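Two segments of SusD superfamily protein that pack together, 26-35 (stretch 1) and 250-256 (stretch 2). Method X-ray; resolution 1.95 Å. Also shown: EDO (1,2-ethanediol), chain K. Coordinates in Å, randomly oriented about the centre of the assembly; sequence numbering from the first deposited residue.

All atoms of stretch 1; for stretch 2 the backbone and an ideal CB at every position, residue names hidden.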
# COMPACT_ATOMS: atom_id res chain seq x y z
N ALA A 26 0.36 -17.81 -7.51
CA ALA A 26 0.98 -16.48 -7.55
C ALA A 26 0.34 -15.49 -6.60
O ALA A 26 1.02 -14.56 -6.09
CB ALA A 26 0.98 -15.91 -9.01
N TYR A 27 -0.94 -15.71 -6.30
CA TYR A 27 -1.71 -14.87 -5.37
C TYR A 27 -1.45 -15.18 -3.89
O TYR A 27 -1.76 -14.34 -3.04
CB TYR A 27 -3.22 -15.01 -5.62
CG TYR A 27 -3.77 -14.52 -6.97
CD1 TYR A 27 -3.51 -15.18 -8.17
CD2 TYR A 27 -4.59 -13.40 -7.02
CE1 TYR A 27 -4.05 -14.70 -9.39
CE2 TYR A 27 -5.12 -12.93 -8.21
CZ TYR A 27 -4.88 -13.57 -9.38
OH TYR A 27 -5.48 -13.02 -10.53
N LEU A 28 -0.91 -16.35 -3.59
CA LEU A 28 -0.86 -16.85 -2.22
C LEU A 28 -0.11 -15.92 -1.29
O LEU A 28 -0.57 -15.63 -0.19
CB LEU A 28 -0.22 -18.25 -2.16
CG LEU A 28 -1.01 -19.38 -2.80
CD1 LEU A 28 -0.18 -20.68 -2.73
CD2 LEU A 28 -2.38 -19.49 -2.15
N LYS A 29 1.02 -15.41 -1.76
CA LYS A 29 1.86 -14.56 -0.91
C LYS A 29 1.43 -13.09 -0.95
O LYS A 29 2.11 -12.23 -0.38
CB LYS A 29 3.35 -14.80 -1.19
CG LYS A 29 3.86 -16.15 -0.60
CD LYS A 29 3.93 -16.04 0.92
CE LYS A 29 4.53 -17.23 1.58
NZ LYS A 29 3.70 -18.36 1.37
N ASN A 30 0.27 -12.79 -1.55
CA ASN A 30 -0.41 -11.50 -1.32
C ASN A 30 -0.78 -11.21 0.16
O ASN A 30 -1.12 -10.07 0.51
CB ASN A 30 -1.69 -11.38 -2.18
CG ASN A 30 -1.42 -11.14 -3.66
OD1 ASN A 30 -0.34 -11.46 -4.22
ND2 ASN A 30 -2.44 -10.64 -4.34
N THR A 31 -0.74 -12.24 1.00
CA THR A 31 -0.84 -12.10 2.43
C THR A 31 0.17 -11.10 2.96
O THR A 31 -0.14 -10.37 3.89
CB THR A 31 -0.64 -13.44 3.15
OG1 THR A 31 0.64 -13.97 2.74
CG2 THR A 31 -1.77 -14.42 2.82
N VAL A 32 1.33 -10.99 2.32
CA VAL A 32 2.37 -10.06 2.82
C VAL A 32 1.93 -8.59 2.88
O VAL A 32 2.44 -7.82 3.71
CB VAL A 32 3.70 -10.17 2.00
CG1 VAL A 32 3.56 -9.49 0.63
CG2 VAL A 32 4.86 -9.59 2.78
N PHE A 33 0.98 -8.20 2.03
CA PHE A 33 0.54 -6.80 1.96
C PHE A 33 -0.33 -6.41 3.16
O PHE A 33 -0.55 -5.21 3.39
CB PHE A 33 -0.17 -6.48 0.62
CG PHE A 33 0.65 -6.86 -0.60
CD1 PHE A 33 1.95 -6.39 -0.75
CD2 PHE A 33 0.13 -7.69 -1.58
CE1 PHE A 33 2.74 -6.78 -1.84
CE2 PHE A 33 0.91 -8.08 -2.67
CZ PHE A 33 2.22 -7.64 -2.78
N ASN A 34 -0.84 -7.41 3.88
CA ASN A 34 -1.54 -7.18 5.16
C ASN A 34 -1.68 -8.50 5.85
O ASN A 34 -2.53 -9.32 5.51
CB ASN A 34 -2.92 -6.53 4.92
CG ASN A 34 -3.64 -6.16 6.20
OD1 ASN A 34 -3.55 -6.86 7.20
ND2 ASN A 34 -4.39 -5.05 6.16
N LYS A 35 -0.77 -8.75 6.79
CA LYS A 35 -0.89 -9.92 7.61
C LYS A 35 -0.30 -9.66 8.98
O LYS A 35 0.62 -8.84 9.15
CB LYS A 35 -0.19 -11.12 6.96
CG LYS A 35 1.34 -11.05 6.90
CD LYS A 35 1.94 -12.39 6.46
CE LYS A 35 3.25 -12.68 7.16
NZ LYS A 35 3.92 -13.94 6.66
N UNK A 250 -9.41 -1.58 -7.40
CA UNK A 250 -8.76 -2.14 -8.61
C UNK A 250 -8.04 -3.44 -8.26
O UNK A 250 -8.23 -4.47 -8.94
CB UNK A 250 -7.77 -1.14 -9.21
N UNK A 251 -7.23 -3.40 -7.21
CA UNK A 251 -6.60 -4.62 -6.69
C UNK A 251 -6.54 -4.58 -5.16
O UNK A 251 -6.15 -3.57 -4.58
CB UNK A 251 -5.19 -4.79 -7.27
N UNK A 252 -6.89 -5.68 -4.51
CA UNK A 252 -6.99 -5.71 -3.08
C UNK A 252 -6.48 -7.03 -2.52
O UNK A 252 -6.55 -8.06 -3.17
CB UNK A 252 -8.44 -5.47 -2.65
N UNK A 253 -6.07 -6.99 -1.27
CA UNK A 253 -5.90 -8.18 -0.47
C UNK A 253 -7.29 -8.66 -0.05
O UNK A 253 -8.12 -7.86 0.41
CB UNK A 253 -5.00 -7.91 0.74
N UNK A 254 -7.55 -9.96 -0.21
CA UNK A 254 -8.90 -10.53 -0.01
C UNK A 254 -9.06 -11.09 1.40
O UNK A 254 -8.25 -11.92 1.86
CB UNK A 254 -9.17 -11.63 -1.04
N UNK A 255 -10.12 -10.62 2.05
CA UNK A 255 -10.56 -11.11 3.35
C UNK A 255 -12.02 -11.52 3.22
O UNK A 255 -12.80 -10.84 2.55
CB UNK A 255 -10.37 -10.05 4.44
N UNK A 256 -12.37 -12.68 3.76
CA UNK A 256 -13.74 -13.15 3.72
C UNK A 256 -14.02 -14.07 4.90
O UNK A 256 -13.09 -14.72 5.43
CB UNK A 256 -14.02 -13.87 2.40
C1 EDO K . -4.74 -12.70 -0.46
O1 EDO K . -5.61 -11.79 -1.18
C2 EDO K . -5.51 -13.47 0.62
O2 EDO K . -5.68 -12.61 1.75

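Position 250 lies beyond the reach of stretch 1. Its ideal CB has nothing of stretch 1 within 5.5 Å, so many side chains would fit. The deposited residue is Ile250, and it makes no contact here.

At position 251 the CA-to-CB bond points toward stretch 1, but the ideal CB lies 7.1 Å from Asn30 ND2. A short side chain would stop short of the contact. A long one could reach Tyr27 and Asn30. The Tyr27 ring offers an apolar surface, and the amide of Asn30 offers a donor at ND2. A long, rigid side chain with a polar tip suits, tyrosine above all. The residue is Tyr251, with chi1 in the t well. Asn30 ND2 donates a hydrogen bond to Tyr251 OH at 2.6 Å. The N-H...acceptor angle is 134°, so the bond is short but bent. Tyr251 OH also comes within 3.4 Å of Tyr27 CD2, and the two rings touch more loosely, with Tyr27 CE2 4.4 Å from Tyr251 CE1.

Position 252 has its CB pointing away. Stretch 1 sets little limit on it. It is Gln252, whose amide is hydrogen-bonded elsewhere in the structure. Its backbone O accepts a hydrogen bond from water 1, which in turn accepts one from Asn30 ND2, so the water bridges the stretches.

Position 253 faces stretch 1 at close range. The ideal CB is 4.4 Å from Asn30 O, 4.9 Å from Asn34 CB and 5.0 Å from Phe33 CB. The extended backbone and this near approach favour a compact beta-branched residue. Valine or isoleucine would suit, and threonine is possible, since Asn30 O is an acceptor nearby. Val253 is found. Its CG2 packs 3.6 Å from Phe33 CB and 3.7 Å from Asn30 O, and sits at the edge of the Phe33 ring.

Position 254 is out of reach of stretch 1, but its backbone flanks the ethanediol. Many side chains would do, though not proline, because the backbone N is a donor to EDO O1. The residue is Gln254. Its N donates to EDO O1 at 2.8 Å, and its O accepts from EDO O2 at 2.7 Å.

Position 255 points toward stretch 1 across a gap. A long apolar or aromatic side chain could span it to Asn34. Phe255 does so: its CZ lies 3.7 Å from Asn34 O, which sits at the ring edge.

Position 256 is too distant to be constrained by stretch 1. It is Ser256.

Stretch 2 (250-256) IYQVQFS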
# COMPACT_ATOMS: atom_id res chain seq x y z
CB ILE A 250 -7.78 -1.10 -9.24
CG1 ILE A 250 -8.54 0.14 -9.68
CG2 ILE A 250 -7.05 -1.69 -10.48
CD1 ILE A 250 -7.63 1.32 -10.02
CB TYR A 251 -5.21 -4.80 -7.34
CG TYR A 251 -4.73 -6.21 -7.19
CD1 TYR A 251 -5.29 -7.23 -7.95
CD2 TYR A 251 -3.77 -6.54 -6.24
CE1 TYR A 251 -4.89 -8.56 -7.78
CE2 TYR A 251 -3.35 -7.87 -6.06
CZ TYR A 251 -3.91 -8.87 -6.81
OH TYR A 251 -3.51 -10.16 -6.62
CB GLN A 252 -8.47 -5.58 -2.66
CG GLN A 252 -9.16 -4.27 -3.06
CD GLN A 252 -10.41 -4.04 -2.27
OE1 GLN A 252 -11.42 -4.72 -2.49
NE2 GLN A 252 -10.37 -3.06 -1.35
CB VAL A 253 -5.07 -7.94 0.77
CG1 VAL A 253 -4.91 -9.23 1.51
CG2 VAL A 253 -3.64 -7.40 0.39
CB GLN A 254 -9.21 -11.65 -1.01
CG GLN A 254 -9.00 -11.26 -2.51
CD GLN A 254 -9.91 -10.14 -2.96
OE1 GLN A 254 -9.48 -9.14 -3.57
NE2 GLN A 254 -11.15 -10.28 -2.64
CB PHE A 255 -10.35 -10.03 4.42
CG PHE A 255 -8.88 -9.71 4.69
CD1 PHE A 255 -8.08 -10.61 5.38
CD2 PHE A 255 -8.32 -8.52 4.27
CE1 PHE A 255 -6.75 -10.32 5.64
CE2 PHE A 255 -6.99 -8.23 4.52
CZ PHE A 255 -6.22 -9.11 5.22
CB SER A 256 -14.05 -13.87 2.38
OG SER A 256 -13.39 -15.12 2.27
O HOH W 1 -4.92 -10.73 -3.62
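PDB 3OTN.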